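Uncharacterized ABC transporter solute-binding protein yclQ (Bacillus subtilis subsp. subtilis str. 168, PDB 3GFV) binds iron-free and ferric petrobactin and the precursor 3,4-dihydroxybenzoic acid, serving the YclNOPQ ABC transporter in ferric-petrobactin uptake. Local coordinates at residues D49-D54 / D147-E152; I119-D124 / K133-T138; I177-G182 / T243-Q248. All coordinates share one frame; numbering follows the deposited sequence.

Contact 1 (D49-D54 / D147-E152); sequences DKLGLD and DKVKDE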
# COMPACT_ATOMS: atom_id res chain seq x y z
N ASP A 49 -2.42 13.88 -3.82
CA ASP A 49 -3.69 14.41 -3.35
C ASP A 49 -3.54 15.15 -2.02
O ASP A 49 -4.08 16.24 -1.85
CB ASP A 49 -4.74 13.31 -3.19
CG ASP A 49 -6.09 13.85 -2.75
OD1 ASP A 49 -6.78 14.49 -3.58
OD2 ASP A 49 -6.47 13.66 -1.57
N LYS A 50 -2.81 14.54 -1.08
CA LYS A 50 -2.59 15.15 0.23
C LYS A 50 -1.89 16.51 0.10
O LYS A 50 -2.12 17.43 0.88
CB LYS A 50 -1.75 14.21 1.10
CG LYS A 50 -1.45 14.75 2.50
CD LYS A 50 -2.70 14.79 3.35
CE LYS A 50 -2.44 15.43 4.72
NZ LYS A 50 -3.72 15.86 5.36
N LEU A 51 -1.03 16.62 -0.91
CA LEU A 51 -0.25 17.84 -1.11
C LEU A 51 -1.04 18.87 -1.93
O LEU A 51 -0.51 19.93 -2.25
CB LEU A 51 1.07 17.51 -1.81
CG LEU A 51 1.94 16.53 -1.04
CD1 LEU A 51 3.17 16.16 -1.84
CD2 LEU A 51 2.33 17.11 0.30
N GLY A 52 -2.28 18.55 -2.26
CA GLY A 52 -3.12 19.45 -3.03
C GLY A 52 -2.71 19.56 -4.49
O GLY A 52 -2.79 20.63 -5.08
N LEU A 53 -2.26 18.45 -5.07
CA LEU A 53 -1.77 18.49 -6.45
C LEU A 53 -2.66 17.74 -7.44
O LEU A 53 -2.16 17.30 -8.47
CB LEU A 53 -0.36 17.91 -6.52
CG LEU A 53 0.71 18.73 -5.79
CD1 LEU A 53 1.96 17.90 -5.57
CD2 LEU A 53 1.03 20.01 -6.58
N ASP A 54 -3.95 17.61 -7.13
CA ASP A 54 -4.87 16.86 -8.01
C ASP A 54 -4.82 17.42 -9.45
O ASP A 54 -4.93 16.68 -10.44
CB ASP A 54 -6.33 16.99 -7.52
CG ASP A 54 -6.60 16.22 -6.24
OD1 ASP A 54 -7.66 16.47 -5.62
OD2 ASP A 54 -5.78 15.38 -5.85
N ASP A 147 8.73 21.11 2.52
CA ASP A 147 8.36 21.36 3.91
C ASP A 147 7.07 20.65 4.32
O ASP A 147 6.98 20.09 5.41
CB ASP A 147 8.27 22.85 4.21
CG ASP A 147 9.61 23.53 4.14
OD1 ASP A 147 10.63 22.84 4.35
OD2 ASP A 147 9.63 24.75 3.89
N LYS A 148 6.06 20.69 3.46
CA LYS A 148 4.82 19.97 3.73
C LYS A 148 5.10 18.48 3.91
O LYS A 148 4.59 17.86 4.84
CB LYS A 148 3.82 20.20 2.60
CG LYS A 148 2.52 19.45 2.74
CD LYS A 148 1.66 19.96 3.86
CE LYS A 148 0.26 19.40 3.75
NZ LYS A 148 -0.49 19.63 5.00
N VAL A 149 5.92 17.91 3.04
CA VAL A 149 6.22 16.48 3.17
C VAL A 149 6.95 16.21 4.49
O VAL A 149 6.63 15.25 5.19
CB VAL A 149 7.04 15.95 1.99
CG1 VAL A 149 7.56 14.55 2.29
CG2 VAL A 149 6.17 15.92 0.71
N LYS A 150 7.91 17.06 4.84
CA LYS A 150 8.66 16.85 6.07
C LYS A 150 7.73 16.79 7.27
O LYS A 150 7.84 15.91 8.13
CB LYS A 150 9.70 17.96 6.27
CG LYS A 150 10.45 17.84 7.58
CD LYS A 150 11.34 19.05 7.82
CE LYS A 150 12.26 18.82 9.02
NZ LYS A 150 11.52 18.32 10.21
N ASP A 151 6.81 17.74 7.32
CA ASP A 151 5.86 17.84 8.41
C ASP A 151 4.91 16.64 8.45
O ASP A 151 4.60 16.11 9.53
CB ASP A 151 5.08 19.14 8.31
CG ASP A 151 5.94 20.37 8.57
OD1 ASP A 151 7.01 20.23 9.21
OD2 ASP A 151 5.55 21.47 8.12
N GLU A 152 4.43 16.22 7.29
CA GLU A 152 3.55 15.07 7.21
C GLU A 152 4.28 13.79 7.64
O GLU A 152 3.71 12.95 8.31
CB GLU A 152 2.98 14.91 5.80
CG GLU A 152 2.04 16.05 5.39
CD GLU A 152 0.86 16.18 6.33
OE1 GLU A 152 0.26 15.14 6.69
OE2 GLU A 152 0.52 17.32 6.71
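K50 and K148 take nearly the same shape from opposite sides of the contact, each with CG anti to the backbone N (chi1 179° and 177°) and a bend at chi2. E152, whose CG lies beside its own backbone N, bends at chi2 as well and crosses K50 at about a right angle. The carboxylate meets the lysine through carbon: K50 CE is 3.4 Å from E152 OE1, while K50 NZ stays 4.3 Å from that oxygen, beyond a salt bridge. The true ion pair is made within helix 146-170, one turn apart, where K148 NZ donates to E152 OE2 at 3.0 Å from above the carboxylate plane, 45° out of it.

Apolar contact accompanies these charged ends. L51 slides past K148 in the opposite direction, and the 3.4 Å between L51 CD2 and K148 CG is tighter than usual carbon contact. L51 CD1 also reaches V149 CG2 at 3.9 Å. I139 of helix 128-142 touches L51, and A136 touches V149. L51 comes just before G52, whose positive phi closes helix 42-50 in a Schellman motif; K145 NZ bonds to L51 O.

With K50 NZ and K148 NZ 5.0 Å apart, E152 probably offsets their mutual repulsion, so direct bonding within one helix is joined to longer-range attraction across the contact.

Contact 2 (I119-D124 / K133-T138); sequences IYLGVD and KSDAET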
# COMPACT_ATOMS: atom_id res chain seq x y z
N ILE A 119 9.60 7.48 -13.29
CA ILE A 119 10.25 7.15 -12.04
C ILE A 119 9.45 6.05 -11.36
O ILE A 119 8.23 6.00 -11.46
CB ILE A 119 10.40 8.38 -11.12
CG1 ILE A 119 9.02 8.94 -10.72
CG2 ILE A 119 11.29 9.45 -11.82
CD1 ILE A 119 9.05 10.10 -9.72
N TYR A 120 10.17 5.18 -10.66
CA TYR A 120 9.58 4.12 -9.85
C TYR A 120 9.48 4.55 -8.39
O TYR A 120 10.50 4.91 -7.78
CB TYR A 120 10.46 2.89 -9.99
CG TYR A 120 10.01 1.70 -9.19
CD1 TYR A 120 9.36 0.65 -9.82
CD2 TYR A 120 10.28 1.61 -7.84
CE1 TYR A 120 8.96 -0.48 -9.10
CE2 TYR A 120 9.88 0.48 -7.10
CZ TYR A 120 9.22 -0.56 -7.75
OH TYR A 120 8.81 -1.68 -7.06
N LEU A 121 8.27 4.54 -7.84
CA LEU A 121 8.08 4.90 -6.42
C LEU A 121 7.33 3.81 -5.63
O LEU A 121 6.34 4.10 -4.95
CB LEU A 121 7.30 6.21 -6.27
CG LEU A 121 7.97 7.46 -6.86
CD1 LEU A 121 7.11 8.71 -6.61
CD2 LEU A 121 9.39 7.65 -6.31
N GLY A 122 7.78 2.58 -5.71
CA GLY A 122 7.18 1.56 -4.85
C GLY A 122 7.95 1.35 -3.56
O GLY A 122 9.17 1.43 -3.55
N VAL A 123 7.24 1.04 -2.48
CA VAL A 123 7.92 0.74 -1.23
C VAL A 123 8.72 -0.56 -1.35
O VAL A 123 8.32 -1.49 -2.06
CB VAL A 123 6.95 0.66 -0.01
CG1 VAL A 123 6.37 2.05 0.31
CG2 VAL A 123 5.85 -0.37 -0.26
N ASP A 124 9.85 -0.61 -0.66
CA ASP A 124 10.62 -1.84 -0.56
C ASP A 124 10.24 -2.43 0.80
O ASP A 124 10.61 -1.87 1.83
CB ASP A 124 12.12 -1.52 -0.66
CG ASP A 124 13.01 -2.72 -0.32
OD1 ASP A 124 12.50 -3.81 0.05
OD2 ASP A 124 14.25 -2.55 -0.42
N LYS A 133 9.74 6.99 3.24
CA LYS A 133 10.16 8.38 3.34
C LYS A 133 10.83 8.88 2.06
O LYS A 133 10.61 10.01 1.63
CB LYS A 133 11.07 8.58 4.54
CG LYS A 133 10.31 8.36 5.84
CD LYS A 133 11.22 8.57 7.05
CE LYS A 133 10.40 8.83 8.29
NZ LYS A 133 11.26 9.00 9.48
N SER A 134 11.64 8.03 1.45
CA SER A 134 12.34 8.46 0.24
C SER A 134 11.36 8.78 -0.87
O SER A 134 11.51 9.77 -1.58
CB SER A 134 13.36 7.41 -0.20
OG SER A 134 13.90 7.75 -1.45
N ASP A 135 10.32 7.96 -1.01
CA ASP A 135 9.32 8.18 -2.06
C ASP A 135 8.61 9.50 -1.84
O ASP A 135 8.45 10.28 -2.79
CB ASP A 135 8.27 7.06 -2.06
CG ASP A 135 8.82 5.75 -2.61
OD1 ASP A 135 9.98 5.74 -3.10
OD2 ASP A 135 8.09 4.72 -2.55
N ALA A 136 8.14 9.72 -0.61
CA ALA A 136 7.44 10.96 -0.27
C ALA A 136 8.34 12.17 -0.50
O ALA A 136 7.92 13.18 -1.10
CB ALA A 136 6.96 10.92 1.22
N GLU A 137 9.57 12.09 -0.03
CA GLU A 137 10.50 13.21 -0.19
C GLU A 137 10.78 13.54 -1.65
O GLU A 137 11.01 14.72 -2.00
CB GLU A 137 11.80 12.94 0.57
CG GLU A 137 11.58 12.95 2.07
CD GLU A 137 12.81 12.53 2.84
OE1 GLU A 137 13.72 11.93 2.24
OE2 GLU A 137 12.85 12.79 4.06
N THR A 138 10.79 12.51 -2.48
CA THR A 138 11.00 12.69 -3.93
C THR A 138 9.85 13.50 -4.51
O THR A 138 10.06 14.44 -5.28
CB THR A 138 11.16 11.33 -4.66
OG1 THR A 138 12.48 10.83 -4.43
CG2 THR A 138 10.92 11.46 -6.16
O HOH W 1 11.05 3.29 -3.55
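D135 and L121 meet inside a beta-alpha unit of the N-terminal lobe of the periplasmic binding protein fold: strand 118-120, at the border of the parallel sheet, leads through a short loop into helix 128-142. The CB of D135 sets out toward the loop, and CG lies beside the backbone N (chi1 -73°), which carries the carboxylate up to L121. There D135 CG comes 3.8 Å from L121 O, as the two side chains slide past each other in opposite directions.

Beyond CG the branches part. OD2 settles against the main chain, 3.0 Å from L121 O; both atoms are acceptors, so the approach is not a hydrogen bond and is probably electrostatically unfavourable. The same OD2 lies 3.5 Å from G122 C, which shows how closely it follows the peptide chain. OD1 goes to the side chain and touches L121 CD2 at 3.8 Å.

That methyl group continues the contact one helical turn on, where L121 CD2 is 4.1 Å from T138 CG2 and the side chains cross obliquely; I139 of the same helix also touches L121. Further along the loop, D124 is bonded through its N to S131 OG, tying the loop to the helix again. The polar link between the segments is indirect: water 1 donates one proton to D135 OD1 at 2.7 Å and the other to G122 O at 2.6 Å.

Contact 3 (I177-G182 / T243-Q248); sequences IMANDG and TSSTKQ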
# COMPACT_ATOMS: atom_id res chain seq x y z
N ILE A 177 -3.31 -12.39 7.35
CA ILE A 177 -3.68 -13.32 6.27
C ILE A 177 -4.43 -12.60 5.17
O ILE A 177 -5.10 -11.60 5.42
CB ILE A 177 -4.55 -14.50 6.72
CG1 ILE A 177 -5.85 -14.03 7.39
CG2 ILE A 177 -3.73 -15.47 7.62
CD1 ILE A 177 -6.84 -15.12 7.68
N MSE A 178 -4.34 -13.14 3.96
CA MSE A 178 -5.16 -12.67 2.86
C MSE A 178 -6.00 -13.83 2.36
O MSE A 178 -5.49 -14.96 2.18
CB MSE A 178 -4.31 -12.05 1.75
CG MSE A 178 -5.14 -11.57 0.58
SE MSE A 178 -3.97 -10.63 -0.70
CE MSE A 178 -3.17 -12.19 -1.44
N ALA A 179 -7.29 -13.58 2.19
CA ALA A 179 -8.22 -14.57 1.65
C ALA A 179 -8.45 -14.30 0.17
O ALA A 179 -8.59 -13.16 -0.24
CB ALA A 179 -9.54 -14.51 2.39
N ASN A 180 -8.50 -15.36 -0.63
CA ASN A 180 -8.65 -15.19 -2.06
C ASN A 180 -9.42 -16.37 -2.58
O ASN A 180 -8.86 -17.47 -2.76
CB ASN A 180 -7.29 -15.05 -2.73
CG ASN A 180 -7.41 -14.81 -4.22
OD1 ASN A 180 -8.16 -13.94 -4.67
ND2 ASN A 180 -6.66 -15.58 -5.00
N ASP A 181 -10.72 -16.17 -2.76
CA ASP A 181 -11.59 -17.22 -3.24
C ASP A 181 -11.43 -18.44 -2.34
O ASP A 181 -11.31 -19.58 -2.81
CB ASP A 181 -11.23 -17.57 -4.67
CG ASP A 181 -12.31 -18.39 -5.36
OD1 ASP A 181 -13.42 -18.51 -4.79
OD2 ASP A 181 -12.04 -18.91 -6.47
N GLY A 182 -11.40 -18.19 -1.03
CA GLY A 182 -11.36 -19.27 -0.06
C GLY A 182 -9.97 -19.76 0.31
O GLY A 182 -9.82 -20.42 1.34
N THR A 243 -15.73 -12.33 -5.62
CA THR A 243 -16.41 -12.68 -4.38
C THR A 243 -15.47 -12.62 -3.17
O THR A 243 -14.28 -12.92 -3.27
CB THR A 243 -17.11 -14.05 -4.48
OG1 THR A 243 -16.15 -15.05 -4.81
CG2 THR A 243 -18.17 -14.00 -5.56
N SER A 244 -16.03 -12.20 -2.04
CA SER A 244 -15.32 -12.18 -0.76
C SER A 244 -15.28 -13.58 -0.16
O SER A 244 -16.17 -14.39 -0.40
CB SER A 244 -16.03 -11.25 0.21
OG SER A 244 -16.35 -10.03 -0.45
N SER A 245 -14.26 -13.87 0.63
CA SER A 245 -14.23 -15.20 1.25
C SER A 245 -13.69 -15.14 2.67
O SER A 245 -13.21 -16.13 3.22
CB SER A 245 -13.45 -16.21 0.40
OG SER A 245 -12.13 -15.78 0.16
N THR A 246 -13.82 -13.97 3.28
CA THR A 246 -13.36 -13.80 4.65
C THR A 246 -14.18 -14.57 5.69
O THR A 246 -13.63 -15.21 6.59
CB THR A 246 -13.36 -12.32 5.01
OG1 THR A 246 -12.35 -11.68 4.23
CG2 THR A 246 -13.06 -12.15 6.48
N LYS A 247 -15.51 -14.51 5.57
CA LYS A 247 -16.37 -15.13 6.57
C LYS A 247 -16.24 -16.65 6.59
O LYS A 247 -16.32 -17.28 7.65
CB LYS A 247 -17.84 -14.74 6.34
CG LYS A 247 -18.13 -13.28 6.62
CD LYS A 247 -19.64 -13.03 6.66
CE LYS A 247 -20.34 -14.08 7.51
NZ LYS A 247 -21.79 -13.79 7.72
N GLN A 248 -16.05 -17.25 5.42
CA GLN A 248 -15.93 -18.70 5.40
C GLN A 248 -14.64 -19.07 6.10
O GLN A 248 -14.51 -20.18 6.60
CB GLN A 248 -15.98 -19.26 3.98
CG GLN A 248 -14.73 -19.05 3.13
CD GLN A 248 -14.98 -19.38 1.66
OE1 GLN A 248 -14.38 -20.30 1.11
NE2 GLN A 248 -15.88 -18.63 1.03
O HOH W 2 -12.02 -13.73 -1.68
O HOH W 3 -15.13 -16.46 -2.93
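The side-chain amide of Q248 presents a face to G182: the CA of G182 lies about 3 Å above the amide plane, on the OE1 side, and is 3.4 Å from Q248 OE1. The second flat group is the D181-G182 peptide, met at its N-H. Here S245 OG accepts from G182 N at 2.8 Å with an N-H...O angle of 154°. The third is the carboxylate of D181, whose OD1 receives a proton from water 3; this water also bonds to T243 OG1, so it bridges two side chains whose oxygens, D181 OD1 and T243 OG1, are 4.4 Å apart.

S245 carries the polar contact with the turn. Its OG sits between the backbone N and the carbonyl carbon (chi1 57°), a rotamer that turns it toward the peptides at 180-182. The 3.3 Å from S245 OG to D181 N has too poor an angle for a bond. Instead water 2 serves that amide: it accepts from D181 N at 3.0 Å and from the S245 hydroxyl (OG) at 2.8 Å, and donates to T243 O. The hydroxyl therefore accepts from G182 and donates to the water, which accounts for its proton and one acceptor position. The methyl of A179 packs against the same hydroxyl, A179 CB 3.6 Å from S245 OG.

D235, at the end of strand 230-235, binds S245 N and T246 OG1 and so places the 243-248 segment beside that strand. R236 takes the amide oxygen of N180.

D181 and G182 both have positive phi, as in a type I' turn, characteristic of tight two-residue beta-hairpins. It links strands 173-180 and 183-187 in the mixed sheet of the C-terminal lobe.

In the fold
Contacts 1 and 2 belong to the N-terminal lobe and contact 3 to the C-terminal lobe, on opposite sides of the chain's centre. The centres of contacts 1 and 2 are about 14 Å apart, and the two touch where V149 CG1 packs 3.7 Å from A136 O, helix 146-170 against helix 128-142. Contact 3 lies about 35 Å from contact 1 and about 31 Å from contact 2, centre to centre. Along the chain, contact 2 falls wholly between the two segments of contact 1, and contact 3 follows both. As the long connecting helix of this family, 146-170 leads into strand 173-180 and joins the lobes, between which such binding proteins generally hold their ligand.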